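Local coordinates for uncharacterized protein BF1032 (Bacteroides fragilis, PDB 3NRH) that is of unknown function but folds as a predominantly alpha-helical DUF5063 domain and is found here as an assembly of two chains, at residues R35-V39 and I86-K90; D115-I119 and K156-T160. One frame throughout, in Å; residues are numbered along the deposited sequence.

Contact 1. Residues R35-V39 and I86-K90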
loop_
_atom_site.group_PDB
_atom_site.type_symbol
_atom_site.label_atom_id
_atom_site.label_comp_id
_atom_site.label_asym_id
_atom_site.label_seq_id
_atom_site.Cartn_x
_atom_site.Cartn_y
_atom_site.Cartn_z
ATOM N N ARG A 35 -1.293 2.478 20.771
ATOM C CA ARG A 35 -2.047 2.351 19.529
ATOM C C ARG A 35 -1.571 3.297 18.428
ATOM O O ARG A 35 -1.526 2.913 17.261
ATOM C CB ARG A 35 -3.536 2.591 19.776
ATOM C CG ARG A 35 -4.399 2.377 18.541
ATOM C CD ARG A 35 -5.806 2.914 18.769
ATOM N NE ARG A 35 -6.450 2.272 19.909
ATOM C CZ ARG A 35 -7.558 2.723 20.488
ATOM N NH1 ARG A 35 -8.145 3.823 20.036
ATOM N NH2 ARG A 35 -8.078 2.074 21.521
ATOM N N SER A 36 -1.226 4.531 18.788
ATOM C CA SER A 36 -0.771 5.493 17.789
ATOM C C SER A 36 0.469 4.979 17.066
ATOM O O SER A 36 0.556 5.043 15.838
ATOM C CB SER A 36 -0.475 6.850 18.438
ATOM O OG SER A 36 0.497 6.739 19.466
ATOM N N THR A 37 1.420 4.457 17.831
ATOM C CA THR A 37 2.653 3.928 17.263
ATOM C C THR A 37 2.359 2.695 16.413
ATOM O O THR A 37 2.942 2.512 15.342
ATOM C CB THR A 37 3.651 3.553 18.371
ATOM O OG1 THR A 37 3.896 4.701 19.192
ATOM C CG2 THR A 37 4.967 3.088 17.766
ATOM N N PHE A 38 1.452 1.851 16.896
ATOM C CA PHE A 38 1.074 0.641 16.179
ATOM C C PHE A 38 0.466 0.981 14.821
ATOM O O PHE A 38 0.871 0.441 13.789
ATOM C CB PHE A 38 0.053 -0.167 16.984
ATOM C CG PHE A 38 -0.406 -1.409 16.285
ATOM C CD1 PHE A 38 0.418 -2.527 16.215
ATOM C CD2 PHE A 38 -1.643 -1.449 15.653
ATOM C CE1 PHE A 38 0.017 -3.668 15.523
ATOM C CE2 PHE A 38 -2.053 -2.585 14.957
ATOM C CZ PHE A 38 -1.221 -3.696 14.893
ATOM N N VAL A 39 -0.516 1.876 14.829
ATOM C CA VAL A 39 -1.186 2.268 13.600
ATOM C C VAL A 39 -0.245 2.939 12.603
ATOM O O VAL A 39 -0.225 2.575 11.428
ATOM C CB VAL A 39 -2.374 3.210 13.902
ATOM C CG1 VAL A 39 -2.952 3.768 12.602
ATOM C CG2 VAL A 39 -3.450 2.441 14.660
ATOM N N ILE A 86 -5.033 -3.911 21.509
ATOM C CA ILE A 86 -4.348 -2.674 21.149
ATOM C C ILE A 86 -5.290 -1.732 20.413
ATOM O O ILE A 86 -5.337 -0.533 20.703
ATOM C CB ILE A 86 -3.130 -2.945 20.219
ATOM C CG1 ILE A 86 -2.154 -3.925 20.874
ATOM C CG2 ILE A 86 -2.426 -1.636 19.886
ATOM C CD1 ILE A 86 -1.498 -3.403 22.136
ATOM N N LEU A 87 -6.038 -2.279 19.459
ATOM C CA LEU A 87 -6.976 -1.498 18.656
ATOM C C LEU A 87 -8.272 -1.127 19.379
ATOM O O LEU A 87 -8.848 -0.084 19.112
ATOM C CB LEU A 87 -7.295 -2.249 17.354
ATOM C CG LEU A 87 -6.172 -2.253 16.315
ATOM C CD1 LEU A 87 -6.518 -3.223 15.205
ATOM C CD2 LEU A 87 -6.001 -0.844 15.762
ATOM N N ALA A 88 -8.711 -1.979 20.298
ATOM C CA ALA A 88 -9.937 -1.751 21.069
ATOM C C ALA A 88 -11.126 -1.529 20.137
ATOM O O ALA A 88 -11.306 -2.271 19.188
ATOM C CB ALA A 88 -9.761 -0.553 21.993
ATOM N N GLU A 89 -11.940 -0.508 20.396
ATOM C CA GLU A 89 -13.090 -0.204 19.530
ATOM C C GLU A 89 -12.721 0.068 18.060
ATOM O O GLU A 89 -13.590 0.040 17.190
ATOM C CB GLU A 89 -13.905 0.978 20.111
ATOM C CG GLU A 89 -13.264 1.734 21.282
ATOM C CD GLU A 89 -12.246 2.790 20.852
ATOM O OE1 GLU A 89 -12.558 3.597 19.938
ATOM O OE2 GLU A 89 -11.141 2.817 21.447
ATOM N N LYS A 90 -11.439 0.328 17.799
ATOM C CA LYS A 90 -10.908 0.593 16.441
ATOM C C LYS A 90 -10.743 -0.665 15.600
ATOM O O LYS A 90 -10.509 -0.603 14.392
ATOM C CB LYS A 90 -9.514 1.215 16.532
ATOM C CG LYS A 90 -9.392 2.597 16.006
ATOM C CD LYS A 90 -10.035 3.551 16.976
ATOM C CE LYS A 90 -11.248 4.310 16.434
ATOM N NZ LYS A 90 -11.281 5.590 17.201
HETATM O O HOH W 1 -9.440 3.207 23.758
#
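R35, in the first turn of helix 35-54, reaches across to the C-terminal end of helix 73-87 and the turn after it. R35 NE donates a nearly straight hydrogen bond to I86 O, at 3.1 Å and 168°. The acceptor lies at the guanidinium edge, and NE lies in the carbonyl plane of I86. With CG anti to N (chi1 -176°) the chain starts extended; a bend at chi3 then brings NE to I86 O. L87 O sits over one guanidinium face, offset toward its rim; L87 O is bonded instead by K90 N, at 2.9 Å. R35 NH2 makes a salt bridge with E89 OE2 at 3.2 Å, and its hydrogen bond is more bent. The guanidinium and carboxylate planes stand 56° apart. A water also joins the two groups, accepting from R35 NH2 and donating to E89 OE2. The E89 carboxylate pairs with both positive groups, OE2 with R35 and OE1, at long range, with K90. This probably offsets the closeness of R35 and K90. A88, with positive phi, is where the chain leaves the helix.

Behind the polar side, I86 CG2 packs on F38 CB at 4.1 Å. V39 CG2 meets L87 CD2 at 4.3 Å. F38 continues inward to F26 and to L116 of helix 112-131, which also meets L87 through I112. V39 and K90 rest on V167 of helix 135-169.

Contact 2. Residues D115-I119 and K156-T160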
loop_
_atom_site.group_PDB
_atom_site.type_symbol
_atom_site.label_atom_id
_atom_site.label_comp_id
_atom_site.label_asym_id
_atom_site.label_seq_id
_atom_site.Cartn_x
_atom_site.Cartn_y
_atom_site.Cartn_z
ATOM N N ASP A 115 -7.578 -9.908 10.364
ATOM C CA ASP A 115 -6.903 -9.765 9.075
ATOM C C ASP A 115 -5.392 -9.869 9.266
ATOM O O ASP A 115 -4.711 -10.601 8.541
ATOM C CB ASP A 115 -7.200 -8.404 8.432
ATOM C CG ASP A 115 -8.616 -8.293 7.903
ATOM O OD1 ASP A 115 -9.045 -9.185 7.143
ATOM O OD2 ASP A 115 -9.296 -7.297 8.236
ATOM N N LEU A 116 -4.869 -9.118 10.233
ATOM C CA LEU A 116 -3.435 -9.130 10.493
ATOM C C LEU A 116 -2.942 -10.507 10.921
ATOM O O LEU A 116 -1.896 -10.962 10.461
ATOM C CB LEU A 116 -3.070 -8.081 11.550
ATOM C CG LEU A 116 -3.277 -6.631 11.105
ATOM C CD1 LEU A 116 -2.994 -5.683 12.271
ATOM C CD2 LEU A 116 -2.363 -6.321 9.926
ATOM N N ALA A 117 -3.695 -11.176 11.793
ATOM C CA ALA A 117 -3.301 -12.507 12.242
ATOM C C ALA A 117 -3.317 -13.480 11.061
ATOM O O ALA A 117 -2.455 -14.355 10.958
ATOM C CB ALA A 117 -4.237 -12.987 13.356
ATOM N N ASP A 118 -4.290 -13.323 10.163
ATOM C CA ASP A 118 -4.376 -14.189 8.987
ATOM C C ASP A 118 -3.166 -13.993 8.076
ATOM O O ASP A 118 -2.580 -14.962 7.599
ATOM C CB ASP A 118 -5.655 -13.911 8.185
ATOM C CG ASP A 118 -6.896 -14.486 8.839
ATOM O OD1 ASP A 118 -6.764 -15.264 9.808
ATOM O OD2 ASP A 118 -8.011 -14.166 8.374
ATOM N N ILE A 119 -2.798 -12.737 7.826
ATOM C CA ILE A 119 -1.648 -12.442 6.970
ATOM C C ILE A 119 -0.399 -13.013 7.644
ATOM O O ILE A 119 0.440 -13.645 6.998
ATOM C CB ILE A 119 -1.495 -10.916 6.771
ATOM C CG1 ILE A 119 -2.729 -10.370 6.041
ATOM C CG2 ILE A 119 -0.221 -10.602 5.991
ATOM C CD1 ILE A 119 -2.783 -8.851 5.994
ATOM N N LYS A 156 -6.445 -9.276 1.939
ATOM C CA LYS A 156 -6.585 -8.958 3.355
ATOM C C LYS A 156 -5.675 -7.788 3.720
ATOM O O LYS A 156 -6.042 -6.938 4.529
ATOM C CB LYS A 156 -6.242 -10.174 4.215
ATOM C CG LYS A 156 -7.257 -11.302 4.110
ATOM C CD LYS A 156 -6.850 -12.493 4.955
ATOM C CE LYS A 156 -7.858 -13.634 4.844
ATOM N NZ LYS A 156 -9.213 -13.240 5.312
ATOM N N LEU A 157 -4.496 -7.742 3.107
ATOM C CA LEU A 157 -3.540 -6.674 3.364
ATOM C C LEU A 157 -4.098 -5.319 2.916
ATOM O O LEU A 157 -4.079 -4.352 3.679
ATOM C CB LEU A 157 -2.208 -6.975 2.642
ATOM C CG LEU A 157 -1.042 -6.005 2.893
ATOM C CD1 LEU A 157 0.267 -6.653 2.482
ATOM C CD2 LEU A 157 -1.251 -4.709 2.118
ATOM N N VAL A 158 -4.605 -5.241 1.687
ATOM C CA VAL A 158 -5.148 -3.973 1.206
ATOM C C VAL A 158 -6.398 -3.548 1.984
ATOM O O VAL A 158 -6.600 -2.358 2.239
ATOM C CB VAL A 158 -5.456 -4.020 -0.309
ATOM C CG1 VAL A 158 -4.157 -4.157 -1.091
ATOM C CG2 VAL A 158 -6.381 -5.171 -0.626
ATOM N N ASN A 159 -7.228 -4.514 2.371
ATOM C CA ASN A 159 -8.433 -4.204 3.144
ATOM C C ASN A 159 -8.029 -3.629 4.497
ATOM O O ASN A 159 -8.621 -2.662 4.979
ATOM C CB ASN A 159 -9.287 -5.455 3.378
ATOM C CG ASN A 159 -9.945 -5.968 2.113
ATOM O OD1 ASN A 159 -10.074 -5.247 1.125
ATOM N ND2 ASN A 159 -10.384 -7.222 2.146
ATOM N N THR A 160 -7.008 -4.226 5.105
ATOM C CA THR A 160 -6.527 -3.777 6.406
ATOM C C THR A 160 -5.903 -2.392 6.308
ATOM O O THR A 160 -6.048 -1.572 7.213
ATOM C CB THR A 160 -5.487 -4.758 6.982
ATOM O OG1 THR A 160 -6.079 -6.056 7.099
ATOM C CG2 THR A 160 -5.024 -4.299 8.356
HETATM O O HOH W 2 -10.348 -8.510 4.895
HETATM O O HOH W 3 -9.712 -11.822 7.644
#
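Two consecutive long helices, 112-131 and 135-169, form an antiparallel hairpin, and this contact is part of their buried interface. The local axes run 9.5 Å apart, with 150° between their directions. I119 points its CD1 at the backbone of the other helix, tightly packed at 3.5 Å from L157 CA. L116 CD2 touches T160 CG2 at 3.7 Å. The hydroxyl T160 OG1 donates to K156 O at 2.7 Å, one turn back. With chi1 -58°, OG1 lies beside the backbone N; T160 OG1 and T160 N, the latter in the ordinary helical bond, reach K156 O from opposite faces of its plane.

K156 lies across D118, with K156 CD on D118 CB at 3.7 Å. The bend at chi4 turns K156 NZ to D118 OD2, a salt bridge at 3.4 Å whose hydrogen bond is weak. One water links D115 OD1, D118 OD2 and K156 NZ; another links D115 OD1 to N159 ND2. The other carboxylate oxygens are bonded too, D115 OD2 by Y93 and D118 OD1 by Y76.

V158 and N159 pack on M161 and R162 of the second subunit. The whole is an antiparallel helix hairpin of a helical bundle, with I119, L157, L116 and the T160 methyl on its apolar side and D115, D118 and K156 joined by water.

Overall arrangement
Both contacts lie within the one DUF5063 domain, with their centres about 15 Å apart. Along the chain they come in series: contact 1 closes before contact 2 opens. Contact 1 joins helices 35-54 and 73-87 near one end of the molecule, its centre about 17 Å from the chain centre. Contact 2 joins helices 112-131 and 135-169 deeper inside, its centre about 7 Å from that of the chain. The short strands 92-94 and 109-111 lie between them in sequence. The two contacts touch directly, F38 CZ packing on L116 CD1 at 3.7 Å. The two helix pairs thus appear to share one apolar interior, and contact 2 also borders the second subunit.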